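Local coordinates for protein aldehyde dehydrogenase (Anabaena variabilis, PDB 4H7N) that probably oxidises aldehydes to carboxylic acids, using NAD+ as the electron acceptor, at residues Gly48-Gly51 and Arg52-Thr55; Thr466-Pro469 and Trp470-Asp473; Ser357-Val360 and Met361-Thr365. All coordinates share one frame; numbering follows the deposited sequence.

Contact 1 of 3, residues Gly48-Gly51 and Arg52-Thr55; sequences GVEG and RITT
R52 folds back against G48 and V49 in the first turns of the alpha-helix 48-64, which is held by successive i to i+4 bonds. Among the backbone bonds, R52 N donates to G48 O at 3.0 Å, and I53, T54 and T55 repeat the step to V49, E50 and G51. Hydroxyl bonding is added at T54: OG1 lies beside its own backbone N (chi1 -63°) and reaches E50 O at 3.2 Å, so that carbonyl is gripped twice, by OG1 and by T54 N from opposite faces of its plane. Flat packing comes from R52, whose chain bends at chi3 (-64°) and lays the guanidinium against the G48-V49 peptide, with G48 C and V49 N over one face; NH1 comes within 3.5 Å of G48 C, near the rim of the group. Its N-H groups look outside this turn, NE to the carbonyl of L152 and NH1 to that of W44 and to a bound glycerol, which probably comes from the crystallisation liquor. The E50 carboxylate merely passes the I53 CD1 methyl, with OE1 3.9 Å from it. Apolar contact runs along the same flank, where V49 and I53 lie side by side and also touch L106 and P103, respectively, of helix 82-106. There V49 CG2 meets I53 CD1 at 4.0 Å.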
ATOM      1  N   GLY A  48       5.837 -19.809 -14.935  1.00 33.51           N
ATOM      2  CA  GLY A  48       7.068 -19.309 -14.350  1.00 33.27           C
ATOM      3  C   GLY A  48       7.598 -18.040 -15.008  1.00 33.71           C
ATOM      4  O   GLY A  48       7.324 -17.738 -16.187  1.00 31.90           O
ATOM      5  N   VAL A  49       8.369 -17.286 -14.238  1.00 32.20           N
ATOM      6  CA  VAL A  49       8.873 -16.018 -14.735  1.00 33.57           C
ATOM      7  C   VAL A  49       9.688 -16.143 -16.030  1.00 33.00           C
ATOM      8  O   VAL A  49       9.617 -15.268 -16.881  1.00 31.33           O
ATOM      9  CB  VAL A  49       9.706 -15.275 -13.666  1.00 33.45           C
ATOM     10  CG1 VAL A  49      10.981 -16.006 -13.328  1.00 36.75           C
ATOM     11  CG2 VAL A  49      10.008 -13.865 -14.156  1.00 34.02           C
ATOM     12  N   GLU A  50      10.415 -17.235 -16.205  1.00 33.98           N
ATOM     13  CA  GLU A  50      11.241 -17.361 -17.416  1.00 37.25           C
ATOM     14  C   GLU A  50      10.361 -17.581 -18.650  1.00 36.91           C
ATOM     15  O   GLU A  50      10.624 -17.042 -19.718  1.00 35.83           O
ATOM     16  CB  GLU A  50      12.303 -18.472 -17.278  1.00 41.24           C
ATOM     17  CG  GLU A  50      13.432 -18.186 -16.272  1.00 42.23           C
ATOM     18  CD  GLU A  50      14.272 -16.941 -16.607  1.00 44.35           C
ATOM     19  OE1 GLU A  50      14.326 -16.441 -17.776  1.00 45.97           O
ATOM     20  OE2 GLU A  50      14.909 -16.441 -15.674  1.00 47.12           O
ATOM     21  N   GLY A  51       9.337 -18.402 -18.506  1.00 37.31           N
ATOM     22  CA  GLY A  51       8.349 -18.564 -19.567  1.00 36.59           C
ATOM     23  C   GLY A  51       7.623 -17.240 -19.893  1.00 33.50           C
ATOM     24  O   GLY A  51       7.368 -16.961 -21.058  1.00 33.36           O
ATOM     25  N   ARG A  52       7.298 -16.432 -18.871  1.00 31.29           N
ATOM     26  CA  ARG A  52       6.580 -15.178 -19.092  1.00 29.24           C
ATOM     27  C   ARG A  52       7.452 -14.188 -19.828  1.00 29.57           C
ATOM     28  O   ARG A  52       6.950 -13.482 -20.714  1.00 30.22           O
ATOM     29  CB  ARG A  52       5.991 -14.557 -17.809  1.00 27.38           C
ATOM     30  CG  ARG A  52       4.897 -15.424 -17.233  1.00 28.04           C
ATOM     31  CD  ARG A  52       4.165 -14.818 -16.065  1.00 27.77           C
ATOM     32  NE  ARG A  52       4.995 -14.587 -14.866  1.00 26.19           N
ATOM     33  CZ  ARG A  52       5.178 -15.443 -13.870  1.00 27.19           C
ATOM     34  NH1 ARG A  52       4.603 -16.630 -13.866  1.00 26.72           N
ATOM     35  NH2 ARG A  52       5.927 -15.070 -12.833  1.00 26.40           N
ATOM     36  N   ILE A  53       8.736 -14.151 -19.472  1.00 29.52           N
ATOM     37  CA  ILE A  53       9.755 -13.361 -20.182  1.00 29.48           C
ATOM     38  C   ILE A  53       9.812 -13.774 -21.635  1.00 30.73           C
ATOM     39  O   ILE A  53       9.775 -12.923 -22.511  1.00 29.87           O
ATOM     40  CB  ILE A  53      11.151 -13.466 -19.513  1.00 31.03           C
ATOM     41  CG1 ILE A  53      11.114 -12.793 -18.139  1.00 30.21           C
ATOM     42  CG2 ILE A  53      12.230 -12.762 -20.347  1.00 32.19           C
ATOM     43  CD1 ILE A  53      12.327 -13.093 -17.261  1.00 31.82           C
ATOM     44  N   THR A  54       9.901 -15.061 -21.921  1.00 32.73           N
ATOM     45  CA  THR A  54       9.955 -15.478 -23.336  1.00 34.38           C
ATOM     46  C   THR A  54       8.763 -14.913 -24.120  1.00 34.16           C
ATOM     47  O   THR A  54       8.915 -14.380 -25.193  1.00 33.72           O
ATOM     48  CB  THR A  54      10.027 -17.000 -23.430  1.00 36.09           C
ATOM     49  OG1 THR A  54      11.248 -17.402 -22.818  1.00 37.07           O
ATOM     50  CG2 THR A  54       9.986 -17.522 -24.900  1.00 39.30           C
ATOM     51  N   THR A  55       7.583 -15.028 -23.530  1.00 33.76           N
ATOM     52  CA  THR A  55       6.355 -14.580 -24.127  1.00 34.07           C
ATOM     53  C   THR A  55       6.349 -13.077 -24.365  1.00 32.78           C
ATOM     54  O   THR A  55       5.992 -12.637 -25.430  1.00 33.28           O
ATOM     55  CB  THR A  55       5.187 -14.963 -23.193  1.00 33.65           C
ATOM     56  OG1 THR A  55       5.140 -16.378 -23.078  1.00 33.75           O
ATOM     57  CG2 THR A  55       3.898 -14.538 -23.724  1.00 34.96           C
TER

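Contact 2 of 3, residues Thr466-Pro469 and Trp470-Asp473; sequences TSDP and WWFD
D468 CB sits in the corner formed by one face of W470 and one face of W471, at a type I beta turn running from D468 to W471. Its CH-pi contacts reach the centroid of the W471 five-membered ring at 3.5 Å and that of W470 at 3.8 Å. The carboxylate crosses both indoles near their CZ2 atoms, its plane turned 43° from W470 and 41° from W471, and OD2 comes 3.3 Å from W470 CZ2. W470 CG is wedged between its own N and carbonyl carbon (chi1 47°), which swings the indole back so that one face covers D468 CB, with P469 alongside, P469 CD 3.6 Å from W470 CZ3. The turn is closed by W471 N, bonded to D468 O at 3.2 Å. Without its indole, as with an alanine at W471, D468 CB and S467 CA would probably lose the surface they pack on. One step further out, S467 OG donates to the anti lone pair of D473 OD2 at 2.7 Å and ties the chain's last modelled residue back. K462, at the end of strand 454-462, forms a salt bridge with D468 OD1, while F117, just before strand 118-134, touches D468, P469 and W470. W256 in helix 247-259 of the second subunit meets both indoles, consistent with the oligomerising role of the protruding arm in aldehyde dehydrogenases, so this tail beyond strand 454-462 packs between its own strands and that helix.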
ATOM      1  N   THR A 466       9.954 -33.266  18.889  1.00 49.86           N
ATOM      2  CA  THR A 466       9.478 -33.117  20.243  1.00 50.60           C
ATOM      3  C   THR A 466       8.543 -31.908  20.326  1.00 48.20           C
ATOM      4  O   THR A 466       8.502 -31.089  19.426  1.00 45.59           O
ATOM      5  CB  THR A 466      10.640 -32.962  21.214  1.00 51.95           C
ATOM      6  OG1 THR A 466      11.455 -31.890  20.761  1.00 52.07           O
ATOM      7  CG2 THR A 466      11.470 -34.222  21.252  1.00 54.90           C
ATOM      8  N   SER A 467       7.786 -31.849  21.412  1.00 48.63           N
ATOM      9  CA  SER A 467       6.867 -30.771  21.706  1.00 48.87           C
ATOM     10  C   SER A 467       7.523 -29.404  21.614  1.00 47.82           C
ATOM     11  O   SER A 467       8.676 -29.235  21.995  1.00 44.77           O
ATOM     12  CB  SER A 467       6.331 -30.920  23.126  1.00 50.78           C
ATOM     13  OG  SER A 467       5.540 -32.066  23.190  1.00 52.73           O
ATOM     14  N   ASP A 468       6.776 -28.437  21.085  1.00 43.46           N
ATOM     15  CA  ASP A 468       7.163 -27.053  21.203  1.00 43.26           C
ATOM     16  C   ASP A 468       7.058 -26.696  22.681  1.00 43.87           C
ATOM     17  O   ASP A 468       6.087 -27.088  23.354  1.00 43.18           O
ATOM     18  CB  ASP A 468       6.234 -26.144  20.390  1.00 41.37           C
ATOM     19  CG  ASP A 468       6.470 -26.214  18.881  1.00 41.46           C
ATOM     20  OD1 ASP A 468       7.449 -26.829  18.436  1.00 42.93           O
ATOM     21  OD2 ASP A 468       5.667 -25.584  18.130  1.00 40.61           O
ATOM     22  N   PRO A 469       8.043 -25.941  23.199  1.00 44.52           N
ATOM     23  CA  PRO A 469       8.014 -25.661  24.641  1.00 44.65           C
ATOM     24  C   PRO A 469       6.813 -24.857  25.110  1.00 44.01           C
ATOM     25  O   PRO A 469       6.474 -24.922  26.274  1.00 45.60           O
ATOM     26  CB  PRO A 469       9.332 -24.887  24.903  1.00 45.94           C
ATOM     27  CG  PRO A 469       9.894 -24.527  23.567  1.00 46.37           C
ATOM     28  CD  PRO A 469       9.218 -25.371  22.514  1.00 44.17           C
ATOM     29  N   TRP A 470       6.175 -24.103  24.213  1.00 43.11           N
ATOM     30  CA  TRP A 470       5.037 -23.260  24.565  1.00 42.21           C
ATOM     31  C   TRP A 470       3.685 -23.978  24.560  1.00 41.14           C
ATOM     32  O   TRP A 470       2.698 -23.421  25.039  1.00 43.71           O
ATOM     33  CB  TRP A 470       4.972 -22.036  23.652  1.00 41.54           C
ATOM     34  CG  TRP A 470       5.121 -22.316  22.188  1.00 40.28           C
ATOM     35  CD1 TRP A 470       4.130 -22.609  21.312  1.00 39.51           C
ATOM     36  CD2 TRP A 470       6.341 -22.342  21.439  1.00 41.22           C
ATOM     37  NE1 TRP A 470       4.647 -22.819  20.058  1.00 38.94           N
ATOM     38  CE2 TRP A 470       5.997 -22.624  20.094  1.00 40.23           C
ATOM     39  CE3 TRP A 470       7.689 -22.134  21.768  1.00 42.35           C
ATOM     40  CZ2 TRP A 470       6.954 -22.721  19.068  1.00 40.85           C
ATOM     41  CZ3 TRP A 470       8.646 -22.241  20.760  1.00 42.40           C
ATOM     42  CH2 TRP A 470       8.270 -22.539  19.416  1.00 42.31           C
ATOM     43  N   TRP A 471       3.628 -25.194  24.036  1.00 40.14           N
ATOM     44  CA  TRP A 471       2.398 -25.987  24.108  1.00 40.82           C
ATOM     45  C   TRP A 471       1.964 -26.319  25.561  1.00 42.05           C
ATOM     46  O   TRP A 471       2.661 -26.037  26.502  1.00 41.80           O
ATOM     47  CB  TRP A 471       2.547 -27.292  23.316  1.00 40.76           C
ATOM     48  CG  TRP A 471       2.694 -27.106  21.887  1.00 39.39           C
ATOM     49  CD1 TRP A 471       2.489 -25.959  21.186  1.00 38.21           C
ATOM     50  CD2 TRP A 471       3.082 -28.096  20.936  1.00 39.02           C
ATOM     51  NE1 TRP A 471       2.741 -26.171  19.868  1.00 37.59           N
ATOM     52  CE2 TRP A 471       3.112 -27.475  19.684  1.00 38.32           C
ATOM     53  CE3 TRP A 471       3.416 -29.447  21.024  1.00 40.73           C
ATOM     54  CZ2 TRP A 471       3.470 -28.149  18.512  1.00 38.70           C
ATOM     55  CZ3 TRP A 471       3.766 -30.130  19.838  1.00 40.31           C
ATOM     56  CH2 TRP A 471       3.792 -29.475  18.614  1.00 39.34           C
ATOM     57  N   PHE A 472       0.779 -26.888  25.723  1.00 43.61           N
ATOM     58  CA  PHE A 472       0.277 -27.233  27.036  1.00 45.63           C
ATOM     59  C   PHE A 472       0.780 -28.618  27.480  1.00 48.91           C
ATOM     60  O   PHE A 472       0.437 -29.055  28.555  1.00 49.54           O
ATOM     61  CB  PHE A 472      -1.247 -27.192  27.062  1.00 45.95           C
ATOM     62  CG  PHE A 472      -1.839 -25.822  26.785  1.00 44.10           C
ATOM     63  CD1 PHE A 472      -1.671 -24.776  27.673  1.00 45.63           C
ATOM     64  CD2 PHE A 472      -2.592 -25.594  25.654  1.00 45.10           C
ATOM     65  CE1 PHE A 472      -2.206 -23.520  27.401  1.00 44.46           C
ATOM     66  CE2 PHE A 472      -3.173 -24.355  25.403  1.00 42.65           C
ATOM     67  CZ  PHE A 472      -2.967 -23.317  26.278  1.00 43.30           C
ATOM     68  N   ASP A 473       1.546 -29.311  26.637  1.00 51.31           N
ATOM     69  CA  ASP A 473       2.298 -30.496  27.053  1.00 57.61           C
ATOM     70  C   ASP A 473       3.288 -30.103  28.154  1.00 57.56           C
ATOM     71  O   ASP A 473       3.267 -30.685  29.225  1.00 68.10           O
ATOM     72  CB  ASP A 473       3.114 -31.095  25.901  1.00 58.96           C
ATOM     73  CG  ASP A 473       2.261 -31.647  24.768  1.00 62.10           C
ATOM     74  OD1 ASP A 473       1.000 -31.677  24.850  1.00 63.61           O
ATOM     75  OD2 ASP A 473       2.879 -32.053  23.753  1.00 62.79           O
TER

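Contact 3 of 3, residues Ser357-Val360 and Met361-Thr365; sequences SMKV and MTEET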
ATOM      1  N   SER A 357      -2.229  33.891  -6.125  1.00 35.67           N
ATOM      2  CA  SER A 357      -3.687  34.117  -6.236  1.00 37.02           C
ATOM      3  C   SER A 357      -4.228  33.569  -7.564  1.00 36.85           C
ATOM      4  O   SER A 357      -5.432  33.450  -7.735  1.00 36.26           O
ATOM      5  CB  SER A 357      -4.050  35.600  -6.142  1.00 38.64           C
ATOM      6  OG  SER A 357      -3.686  36.283  -7.334  1.00 37.96           O
HETATM    7  N   MSE A 358      -3.348  33.224  -8.504  1.00 34.06           N
HETATM    8  CA  MSE A 358      -3.782  32.817  -9.847  1.00 33.49           C
HETATM    9  C   MSE A 358      -3.858  31.300 -10.003  1.00 33.58           C
HETATM   10  O   MSE A 358      -3.017  30.534  -9.465  1.00 34.63           O
HETATM   11  CB  MSE A 358      -2.795  33.364 -10.916  1.00 33.76           C
HETATM   12  CG  MSE A 358      -2.559  34.848 -10.865  1.00 33.99           C
HETATM   13 SE   MSE A 358      -0.963  35.306 -11.949  1.00 36.35          SE
HETATM   14  CE  MSE A 358      -1.183  37.238 -11.747  1.00 36.58           C
ATOM     15  N   LYS A 359      -4.819  30.839 -10.803  1.00 34.43           N
ATOM     16  CA  LYS A 359      -4.977  29.421 -11.076  1.00 34.66           C
ATOM     17  C   LYS A 359      -3.763  28.800 -11.676  1.00 33.29           C
ATOM     18  O   LYS A 359      -3.428  27.651 -11.383  1.00 29.81           O
ATOM     19  CB  LYS A 359      -6.094  29.207 -12.074  1.00 38.49           C
ATOM     20  CG  LYS A 359      -7.475  29.507 -11.523  1.00 41.40           C
ATOM     21  CD  LYS A 359      -8.450  29.419 -12.685  1.00 43.07           C
ATOM     22  CE  LYS A 359      -9.783  30.054 -12.380  1.00 46.38           C
ATOM     23  NZ  LYS A 359     -10.707  28.995 -11.920  1.00 48.90           N
ATOM     24  N   VAL A 360      -3.111  29.543 -12.560  1.00 34.15           N
ATOM     25  CA  VAL A 360      -1.948  29.006 -13.261  1.00 33.04           C
ATOM     26  C   VAL A 360      -0.790  28.639 -12.305  1.00 31.41           C
ATOM     27  O   VAL A 360       0.110  27.901 -12.671  1.00 31.14           O
ATOM     28  CB  VAL A 360      -1.502  29.996 -14.373  1.00 33.41           C
ATOM     29  CG1 VAL A 360      -0.684  31.137 -13.793  1.00 33.26           C
ATOM     30  CG2 VAL A 360      -0.743  29.269 -15.464  1.00 33.88           C
HETATM   31  N   MSE A 361      -0.798  29.196 -11.102  1.00 31.06           N
HETATM   32  CA  MSE A 361       0.191  28.872 -10.077  1.00 32.32           C
HETATM   33  C   MSE A 361      -0.280  27.892  -9.019  1.00 33.70           C
HETATM   34  O   MSE A 361       0.505  27.495  -8.143  1.00 31.63           O
HETATM   35  CB  MSE A 361       0.713  30.205  -9.519  1.00 35.47           C
HETATM   36  CG  MSE A 361       1.622  30.744 -10.632  1.00 39.64           C
HETATM   37 SE   MSE A 361       2.995  31.896  -9.892  0.85 48.86          SE
HETATM   38  CE  MSE A 361       4.312  30.442  -9.741  1.00 39.62           C
ATOM     39  N   THR A 362      -1.541  27.475  -9.074  1.00 33.99           N
ATOM     40  CA  THR A 362      -2.057  26.614  -8.039  1.00 35.80           C
ATOM     41  C   THR A 362      -2.733  25.349  -8.589  1.00 35.73           C
ATOM     42  O   THR A 362      -2.444  24.288  -8.093  1.00 38.97           O
ATOM     43  CB  THR A 362      -3.043  27.344  -7.140  1.00 36.90           C
ATOM     44  OG1 THR A 362      -4.133  27.801  -7.927  1.00 34.28           O
ATOM     45  CG2 THR A 362      -2.367  28.510  -6.441  1.00 38.62           C
ATOM     46  N   GLU A 363      -3.597  25.446  -9.593  1.00 32.10           N
ATOM     47  CA  GLU A 363      -4.279  24.271 -10.141  1.00 31.37           C
ATOM     48  C   GLU A 363      -3.471  23.719 -11.314  1.00 30.14           C
ATOM     49  O   GLU A 363      -2.835  24.479 -12.018  1.00 28.64           O
ATOM     50  CB  GLU A 363      -5.699  24.621 -10.584  1.00 35.64           C
ATOM     51  CG  GLU A 363      -6.558  25.123  -9.414  1.00 40.04           C
ATOM     52  CD  GLU A 363      -7.879  25.757  -9.841  1.00 45.62           C
ATOM     53  OE1 GLU A 363      -8.333  25.559 -10.986  1.00 45.00           O
ATOM     54  OE2 GLU A 363      -8.472  26.476  -9.006  1.00 53.74           O
ATOM     55  N   GLU A 364      -3.512  22.404 -11.510  1.00 29.55           N
ATOM     56  CA  GLU A 364      -2.789  21.756 -12.584  1.00 32.18           C
ATOM     57  C   GLU A 364      -3.218  22.398 -13.908  1.00 28.92           C
ATOM     58  O   GLU A 364      -4.409  22.513 -14.191  1.00 28.99           O
ATOM     59  CB  GLU A 364      -3.030  20.222 -12.593  1.00 33.39           C
ATOM     60  CG  GLU A 364      -2.151  19.443 -13.598  1.00 35.50           C
ATOM     61  CD  GLU A 364      -2.067  17.908 -13.324  1.00 36.37           C
ATOM     62  OE1 GLU A 364      -3.162  17.326 -13.080  1.00 33.14           O
ATOM     63  OE2 GLU A 364      -0.923  17.299 -13.346  1.00 32.44           O
ATOM     64  N   THR A 365      -2.244  22.804 -14.698  1.00 26.60           N
ATOM     65  CA  THR A 365      -2.506  23.442 -16.001  1.00 27.16           C
ATOM     66  C   THR A 365      -2.430  22.425 -17.159  1.00 27.21           C
ATOM     67  O   THR A 365      -3.280  22.418 -18.056  1.00 26.34           O
ATOM     68  CB  THR A 365      -1.505  24.601 -16.167  1.00 28.43           C
ATOM     69  OG1 THR A 365      -1.675  25.525 -15.079  1.00 29.24           O
ATOM     70  CG2 THR A 365      -1.723  25.369 -17.463  1.00 29.06           C
TER
HETATM   71  O   HOH W   1     -10.951  26.374 -11.753  1.00 51.83           O
HETATM   72  O   HOH W   2       1.613  26.383 -15.150  1.00 31.58           O
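K359 and E363 stand side by side on a tight turn of the loop between strands 349-352 and 369-375, joined at their charged ends by a water. Backbone bonds make the turn: M361 N reaches M358 O at 3.1 Å, and K359 O receives two amides. E363 N lies in the plane of that carbonyl at 2.8 Å, whereas T362 N comes in steeply above it, 66° out of the plane, so one oxygen fixes two successive peptides. T362 OG1, set between its own N and carbonyl carbon (chi1 60°), adds only a weak bond to M358 O. K236 NZ bonds to the carbonyls of V360 and E363, and T365 OG1, which V360 CG2 passes at 3.9 Å, has H320 ND1 as its principal partner.

Charge is handled indirectly. K359 NZ and E363 OE1 stay 4.3 Å apart, beyond a salt bridge, and the water fills in, accepting from NZ at 2.6 Å and donating to OE1. K359 bends at its last torsion (chi4 -95°), which turns the ammonium over toward the glutamate. The opposite charges would probably favour the ionised form of each.

Apolar packing involves V360 and M361, which like M358 is a selenomethionine: V360 CG1 touches M361 CG at 3.9 Å, and the two chains cross at an angle.

The loop lies against helix 311-326, where M358 touches A324 and K359 N bonds to D323. M361 reaches into the sheet, over R271 and Y273 of strand 269-275 and P371 and M373 of strand 369-375, and T365 N bonds to E270 at the start of strand 269-275.

The three contacts are local and set far apart, none touching another. Contact 1 lies in helix 48-64; contact 2 is a turn, and contact 3 belongs to the loop between two strands of the seven-stranded sheet. Contacts 1 and 3 lie on opposite sides of the chain's centre, their own centres about 46 Å apart. Contact 2, about 54 Å from the chain's centre, is the remotest, at the C-terminal end, where it meets the second subunit; its centre lies about 45 Å from that of contact 1 and about 66 Å from that of contact 3. All three lie away from the predicted active-site residue E232; a glycerol lies at R52 of contact 1.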